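Local coordinates for threonine phosphate decarboxylase-like enzyme (Sulfurospirillum multivorans, PDB 6OUX), which catalyses the pyridoxal phosphate-dependent decarboxylation of L-serine O-phosphate to ethanolamine O-phosphate, a building block of the norcobamide cofactor, at residues A[61-66]-A[279-284]; A[89-94]-A[285-290]. All coordinates share one frame; numbering follows the deposited sequence.

Contact 1 of 2, residues A[61-66]-A[279-284]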
loop_
_atom_site.group_PDB
_atom_site.type_symbol
_atom_site.label_atom_id
_atom_site.label_comp_id
_atom_site.label_asym_id
_atom_site.label_seq_id
_atom_site.Cartn_x
_atom_site.Cartn_y
_atom_site.Cartn_z
ATOM N N ASP A 61 -4.089 -22.050 3.088
ATOM C CA ASP A 61 -3.589 -23.400 2.945
ATOM C C ASP A 61 -2.478 -23.422 1.927
ATOM O O ASP A 61 -1.500 -24.082 2.171
ATOM C CB ASP A 61 -4.714 -24.362 2.547
ATOM C CG ASP A 61 -4.253 -25.765 2.443
ATOM O OD1 ASP A 61 -3.854 -26.350 3.475
ATOM O OD2 ASP A 61 -4.254 -26.241 1.335
ATOM N N TYR A 62 -2.604 -22.702 0.800
ATOM C CA TYR A 62 -1.522 -22.546 -0.127
ATOM C C TYR A 62 -0.301 -21.836 0.487
ATOM O O TYR A 62 0.863 -22.230 0.243
ATOM C CB TYR A 62 -1.949 -21.822 -1.407
ATOM C CG TYR A 62 -2.597 -22.671 -2.459
ATOM C CD1 TYR A 62 -3.971 -22.890 -2.504
ATOM C CD2 TYR A 62 -1.845 -23.215 -3.448
ATOM C CE1 TYR A 62 -4.545 -23.635 -3.497
ATOM C CE2 TYR A 62 -2.406 -23.959 -4.446
ATOM C CZ TYR A 62 -3.743 -24.173 -4.454
ATOM O OH TYR A 62 -4.217 -24.897 -5.463
ATOM N N ILE A 63 -0.562 -20.821 1.313
ATOM C CA ILE A 63 0.506 -20.140 2.013
ATOM C C ILE A 63 1.261 -21.127 2.962
ATOM O O ILE A 63 2.474 -21.194 2.943
ATOM C CB ILE A 63 -0.013 -18.914 2.730
ATOM C CG1 ILE A 63 -0.475 -17.893 1.699
ATOM C CG2 ILE A 63 1.075 -18.324 3.618
ATOM C CD1 ILE A 63 -1.130 -16.660 2.299
ATOM N N ASP A 64 0.513 -21.863 3.766
ATOM C CA ASP A 64 1.084 -22.778 4.693
ATOM C C ASP A 64 1.937 -23.774 3.961
ATOM O O ASP A 64 3.081 -24.006 4.368
ATOM C CB ASP A 64 -0.014 -23.501 5.461
ATOM C CG ASP A 64 0.510 -24.416 6.552
ATOM O OD1 ASP A 64 1.625 -24.225 7.019
ATOM O OD2 ASP A 64 -0.220 -25.356 6.947
ATOM N N ARG A 65 1.377 -24.365 2.904
ATOM C CA ARG A 65 2.030 -25.457 2.195
ATOM C C ARG A 65 3.201 -24.957 1.365
ATOM O O ARG A 65 4.243 -25.604 1.327
ATOM C CB ARG A 65 1.056 -26.309 1.344
ATOM C CG ARG A 65 0.026 -27.151 2.155
ATOM C CD ARG A 65 -1.314 -27.563 1.405
ATOM N NE ARG A 65 -0.872 -27.640 0.073
ATOM C CZ ARG A 65 -1.201 -26.960 -0.997
ATOM N NH1 ARG A 65 -0.414 -27.201 -1.977
ATOM N NH2 ARG A 65 -2.287 -26.223 -1.178
ATOM N N GLU A 66 3.041 -23.828 0.722
ATOM C CA GLU A 66 4.035 -23.348 -0.238
ATOM C C GLU A 66 5.058 -22.337 0.320
ATOM O O GLU A 66 6.144 -22.174 -0.259
ATOM C CB GLU A 66 3.388 -22.740 -1.485
ATOM C CG GLU A 66 2.482 -23.691 -2.258
ATOM C CD GLU A 66 1.985 -23.109 -3.586
ATOM O OE1 GLU A 66 2.118 -21.904 -3.805
ATOM O OE2 GLU A 66 1.399 -23.854 -4.408
ATOM N N GLY A 279 1.695 -9.749 -1.090
ATOM C CA GLY A 279 0.767 -9.293 -2.100
ATOM C C GLY A 279 1.049 -9.901 -3.457
ATOM O O GLY A 279 0.116 -10.409 -4.132
ATOM N N GLU A 280 2.315 -9.814 -3.865
ATOM C CA GLU A 280 2.767 -10.408 -5.103
ATOM C C GLU A 280 2.558 -11.898 -5.177
ATOM O O GLU A 280 2.097 -12.356 -6.201
ATOM C CB GLU A 280 4.231 -10.118 -5.365
ATOM C CG GLU A 280 4.687 -10.693 -6.668
ATOM C CD GLU A 280 6.111 -10.300 -7.021
ATOM O OE1 GLU A 280 6.763 -9.504 -6.295
ATOM O OE2 GLU A 280 6.579 -10.838 -8.026
ATOM N N TYR A 281 2.945 -12.642 -4.131
ATOM C CA TYR A 281 2.712 -14.073 -4.056
ATOM C C TYR A 281 1.213 -14.334 -4.355
ATOM O O TYR A 281 0.857 -15.202 -5.150
ATOM C CB TYR A 281 3.035 -14.629 -2.661
ATOM C CG TYR A 281 2.545 -16.043 -2.505
ATOM C CD1 TYR A 281 3.292 -17.120 -3.031
ATOM C CD2 TYR A 281 1.305 -16.326 -1.947
ATOM C CE1 TYR A 281 2.834 -18.442 -2.947
ATOM C CE2 TYR A 281 0.832 -17.656 -1.899
ATOM C CZ TYR A 281 1.593 -18.698 -2.402
ATOM O OH TYR A 281 1.148 -20.013 -2.336
ATOM N N CYS A 282 0.355 -13.576 -3.705
ATOM C CA CYS A 282 -1.089 -13.825 -3.807
ATOM C C CYS A 282 -1.587 -13.504 -5.197
ATOM O O CYS A 282 -2.395 -14.231 -5.763
ATOM C CB CYS A 282 -1.857 -12.984 -2.788
ATOM S SG CYS A 282 -1.773 -13.606 -1.095
ATOM N N LEU A 283 -1.068 -12.432 -5.749
ATOM C CA LEU A 283 -1.451 -12.036 -7.091
ATOM C C LEU A 283 -1.122 -13.136 -8.117
ATOM O O LEU A 283 -1.973 -13.465 -9.005
ATOM C CB LEU A 283 -0.765 -10.744 -7.505
ATOM C CG LEU A 283 -1.471 -10.090 -8.671
ATOM C CD1 LEU A 283 -2.590 -9.242 -8.090
ATOM C CD2 LEU A 283 -0.525 -9.239 -9.516
ATOM N N ARG A 284 0.085 -13.693 -7.985
ATOM C CA ARG A 284 0.541 -14.742 -8.896
ATOM C C ARG A 284 -0.176 -16.054 -8.638
ATOM O O ARG A 284 -0.398 -16.831 -9.571
ATOM C CB ARG A 284 2.013 -14.966 -8.790
ATOM C CG ARG A 284 2.859 -13.801 -9.261
ATOM C CD ARG A 284 4.349 -14.136 -9.076
ATOM N NE ARG A 284 5.133 -13.014 -9.527
ATOM C CZ ARG A 284 5.469 -12.777 -10.793
ATOM N NH1 ARG A 284 5.178 -13.641 -11.774
ATOM N NH2 ARG A 284 6.142 -11.675 -11.067
#
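The ring of Tyr281 meets the carboxylate of Glu66 at its edge, with OE1 lying near the ring plane and the two flat groups turned 89° to each other. A second ring, that of Tyr62, carries the guanidinium of Arg65 on one face, NH2 standing 3.7 Å above the plane over the ring centre, and has Glu66 CD at its edge. Tyr281 OH donates a hydrogen bond of 2.6 Å to Glu66 OE1, reaching the oxygen from well above the carboxylate plane, 46° out of it. Tyr281 OH also lies 3.7 Å from Tyr62 CB. With CG placed anti to the backbone N, Tyr281 points from helix 277-286 toward helix 53-68, the short segments of the two passing 11.7 Å apart at 110°. One long aromatic side chain thus bridges two widely spaced, steeply crossed helices of this fold-type-I PLP enzyme of the class I and II aminotransferase family. On the apolar side, Ile63 CG1 packs obliquely against Tyr281 at CE2, 3.8 Å away, and Ile63 also touches Tyr73 of the second subunit. A phenylalanine here in place of Tyr281 lacks the hydroxyl and would probably leave Glu66 OE1 without this donor. The other carboxylate oxygen, Glu66 OE2, forms a salt bridge with Arg288, so the two ends of the group have different partners and its rotation is restrained. The same Arg65 NH2 that lies over the Tyr62 ring also bonds Asp61 OD2, a nearly straight 3.2 Å salt bridge one helical turn back.

Contact 2 of 2, residues A[89-94]-A[285-290]; sequences KVMAES and LFVRED
Val287 plugs into the side of helix 84-95, its side chain meeting Val90, Met91, Glu93 and Ser94 there. Its CB lies 3.6 Å from Ser94 CB, where the two backbones also come nearest, with 5.5 Å between the CA atoms of Ser94 and Val287. From CB the side chain forks. CG1, anti to the carbonyl carbon (chi1 -53°), heads for Met91 and approaches SD to 4.0 Å, the two side chains crossing at about a right angle. This branch also borders Ser94, but the modelled position of the serine OG against it is too close to be trusted. The other branch, CG2, is directed at Val90: it meets CG1 of that residue at 3.3 Å, tighter than ordinary van der Waals contact, and lies 3.6 Å from the Val90 carbonyl O. Val90 presents this methyl by holding CG1 anti to its own backbone N (chi1 175°). Glu93, exposed to solvent, stretches its extended chain and brings OE2 to 3.7 Å from Val287 CG2. The same oxygen of Glu93, OE2, comes to 3.1 Å from Val287 O; both are acceptors, so the pair is not a hydrogen bond. The interface is therefore held chiefly by apolar packing around one valine. Val287 sits at the turn where helix 277-286 gives way to helix 289-314, and Arg288 N closes that turn with a bond to Leu285 O. Arg288 takes the N-cap position of the second helix. On the helix 84-95 side, Met91 also packs on Ile102 and Ile104 of strand 102-105, an outer strand of the seven-stranded sheet, while Phe286 stacks on Phe246 and packs against Val59 of helix 53-68.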
loop_
_atom_site.group_PDB
_atom_site.type_symbol
_atom_site.label_atom_id
_atom_site.label_comp_id
_atom_site.label_asym_id
_atom_site.label_seq_id
_atom_site.Cartn_x
_atom_site.Cartn_y
_atom_site.Cartn_z
ATOM N N LYS A 89 1.641 -7.978 -16.592
ATOM C CA LYS A 89 1.793 -9.179 -17.365
ATOM C C LYS A 89 1.239 -10.412 -16.674
ATOM O O LYS A 89 0.656 -11.250 -17.322
ATOM C CB LYS A 89 3.237 -9.345 -17.847
ATOM C CG LYS A 89 3.509 -8.393 -19.013
ATOM C CD LYS A 89 4.969 -7.984 -19.153
ATOM C CE LYS A 89 5.119 -6.899 -20.210
ATOM N NZ LYS A 89 5.960 -5.789 -19.700
ATOM N N VAL A 90 1.341 -10.504 -15.353
ATOM C CA VAL A 90 0.768 -11.648 -14.663
ATOM C C VAL A 90 -0.744 -11.634 -14.841
ATOM O O VAL A 90 -1.322 -12.646 -15.159
ATOM C CB VAL A 90 1.195 -11.714 -13.192
ATOM C CG1 VAL A 90 0.492 -12.838 -12.471
ATOM C CG2 VAL A 90 2.702 -11.921 -13.096
ATOM N N MET A 91 -1.379 -10.491 -14.606
ATOM C CA MET A 91 -2.848 -10.357 -14.693
ATOM C C MET A 91 -3.378 -10.572 -16.156
ATOM O O MET A 91 -4.453 -11.139 -16.363
ATOM C CB MET A 91 -3.304 -9.015 -14.065
ATOM C CG MET A 91 -3.065 -8.804 -12.535
ATOM S SD MET A 91 -4.038 -9.989 -11.573
ATOM C CE MET A 91 -5.583 -9.141 -11.646
ATOM N N ALA A 92 -2.589 -10.201 -17.173
ATOM C CA ALA A 92 -3.051 -10.288 -18.576
ATOM C C ALA A 92 -3.484 -11.678 -19.059
ATOM O O ALA A 92 -4.489 -11.809 -19.756
ATOM C CB ALA A 92 -2.013 -9.723 -19.518
ATOM N N GLU A 93 -2.697 -12.674 -18.697
ATOM C CA GLU A 93 -3.014 -14.073 -18.875
ATOM C C GLU A 93 -4.460 -14.354 -18.473
ATOM O O GLU A 93 -5.325 -14.584 -19.349
ATOM C CB GLU A 93 -2.031 -14.903 -18.020
ATOM C CG GLU A 93 -2.356 -16.384 -17.839
ATOM C CD GLU A 93 -1.415 -17.037 -16.842
ATOM O OE1 GLU A 93 -0.375 -17.600 -17.276
ATOM O OE2 GLU A 93 -1.706 -16.956 -15.619
ATOM N N SER A 94 -4.746 -14.277 -17.169
ATOM C CA SER A 94 -6.056 -14.713 -16.686
ATOM C C SER A 94 -7.186 -13.747 -16.954
ATOM O O SER A 94 -8.324 -14.184 -17.000
ATOM C CB SER A 94 -6.021 -15.076 -15.218
ATOM O OG SER A 94 -5.640 -13.984 -14.444
ATOM N N LEU A 285 -0.569 -16.289 -7.403
ATOM C CA LEU A 285 -1.410 -17.409 -7.100
ATOM C C LEU A 285 -2.751 -17.308 -7.814
ATOM O O LEU A 285 -3.192 -18.232 -8.497
ATOM C CB LEU A 285 -1.607 -17.481 -5.583
ATOM C CG LEU A 285 -2.372 -18.697 -5.103
ATOM C CD1 LEU A 285 -1.544 -19.974 -5.306
ATOM C CD2 LEU A 285 -2.691 -18.437 -3.659
ATOM N N PHE A 286 -3.379 -16.148 -7.676
ATOM C CA PHE A 286 -4.775 -15.915 -8.083
ATOM C C PHE A 286 -5.002 -16.108 -9.554
ATOM O O PHE A 286 -6.147 -16.290 -9.950
ATOM C CB PHE A 286 -5.228 -14.496 -7.706
ATOM C CG PHE A 286 -5.325 -14.236 -6.235
ATOM C CD1 PHE A 286 -5.294 -15.253 -5.286
ATOM C CD2 PHE A 286 -5.429 -12.912 -5.780
ATOM C CE1 PHE A 286 -5.370 -14.944 -3.924
ATOM C CE2 PHE A 286 -5.494 -12.609 -4.437
ATOM C CZ PHE A 286 -5.497 -13.621 -3.514
ATOM N N VAL A 287 -3.931 -16.154 -10.350
ATOM C CA VAL A 287 -4.056 -16.417 -11.799
ATOM C C VAL A 287 -3.541 -17.765 -12.277
ATOM O O VAL A 287 -3.630 -18.100 -13.476
ATOM C CB VAL A 287 -3.513 -15.204 -12.616
ATOM C CG1 VAL A 287 -4.190 -13.921 -12.133
ATOM C CG2 VAL A 287 -2.004 -15.053 -12.518
ATOM N N ARG A 288 -3.067 -18.609 -11.366
ATOM C CA ARG A 288 -2.698 -19.967 -11.753
ATOM C C ARG A 288 -3.954 -20.771 -12.028
ATOM O O ARG A 288 -4.907 -20.719 -11.273
ATOM C CB ARG A 288 -1.882 -20.658 -10.683
ATOM C CG ARG A 288 -0.400 -20.734 -10.998
ATOM C CD ARG A 288 0.386 -20.650 -9.741
ATOM N NE ARG A 288 0.123 -21.775 -8.890
ATOM C CZ ARG A 288 0.597 -21.910 -7.658
ATOM N NH1 ARG A 288 1.306 -20.954 -7.089
ATOM N NH2 ARG A 288 0.331 -23.008 -6.981
ATOM N N GLU A 289 -3.937 -21.513 -13.130
ATOM C CA GLU A 289 -4.954 -22.505 -13.487
ATOM C C GLU A 289 -5.376 -23.458 -12.364
ATOM O O GLU A 289 -6.573 -23.703 -12.163
ATOM C CB GLU A 289 -4.435 -23.337 -14.692
ATOM C CG GLU A 289 -5.316 -24.511 -15.112
ATOM C CD GLU A 289 -4.980 -25.821 -14.401
ATOM O OE1 GLU A 289 -3.786 -26.222 -14.411
ATOM O OE2 GLU A 289 -5.916 -26.457 -13.845
ATOM N N ASP A 290 -4.399 -24.085 -11.727
ATOM C CA ASP A 290 -4.668 -25.079 -10.683
ATOM C C ASP A 290 -5.305 -24.468 -9.398
ATOM O O ASP A 290 -6.215 -25.036 -8.778
ATOM C CB ASP A 290 -3.384 -25.838 -10.327
ATOM C CG ASP A 290 -2.181 -24.899 -9.979
ATOM O OD1 ASP A 290 -1.839 -23.972 -10.749
ATOM O OD2 ASP A 290 -1.542 -25.115 -8.934
#

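In the fold
Contacts 1 and 2 lie with their centres about 13 Å apart, on the same side of the chain's centre and about 22 Å from it, away from the residues that bind O-phospho-L-serine. Their segments alternate along the chain: 61-66, 89-94, then 279-284 and 285-290, which follow each other directly. Helix 277-286 is common to both, joined to helix 53-68 in contact 1 and to helix 84-95 in contact 2. A salt bridge from Glu66 OE2 to Arg288 NH2, 2.9 Å long, ties them together, as does packing of Leu283 on Met91. The later helices thereby link two early helices of the chain, one of them touching the second subunit.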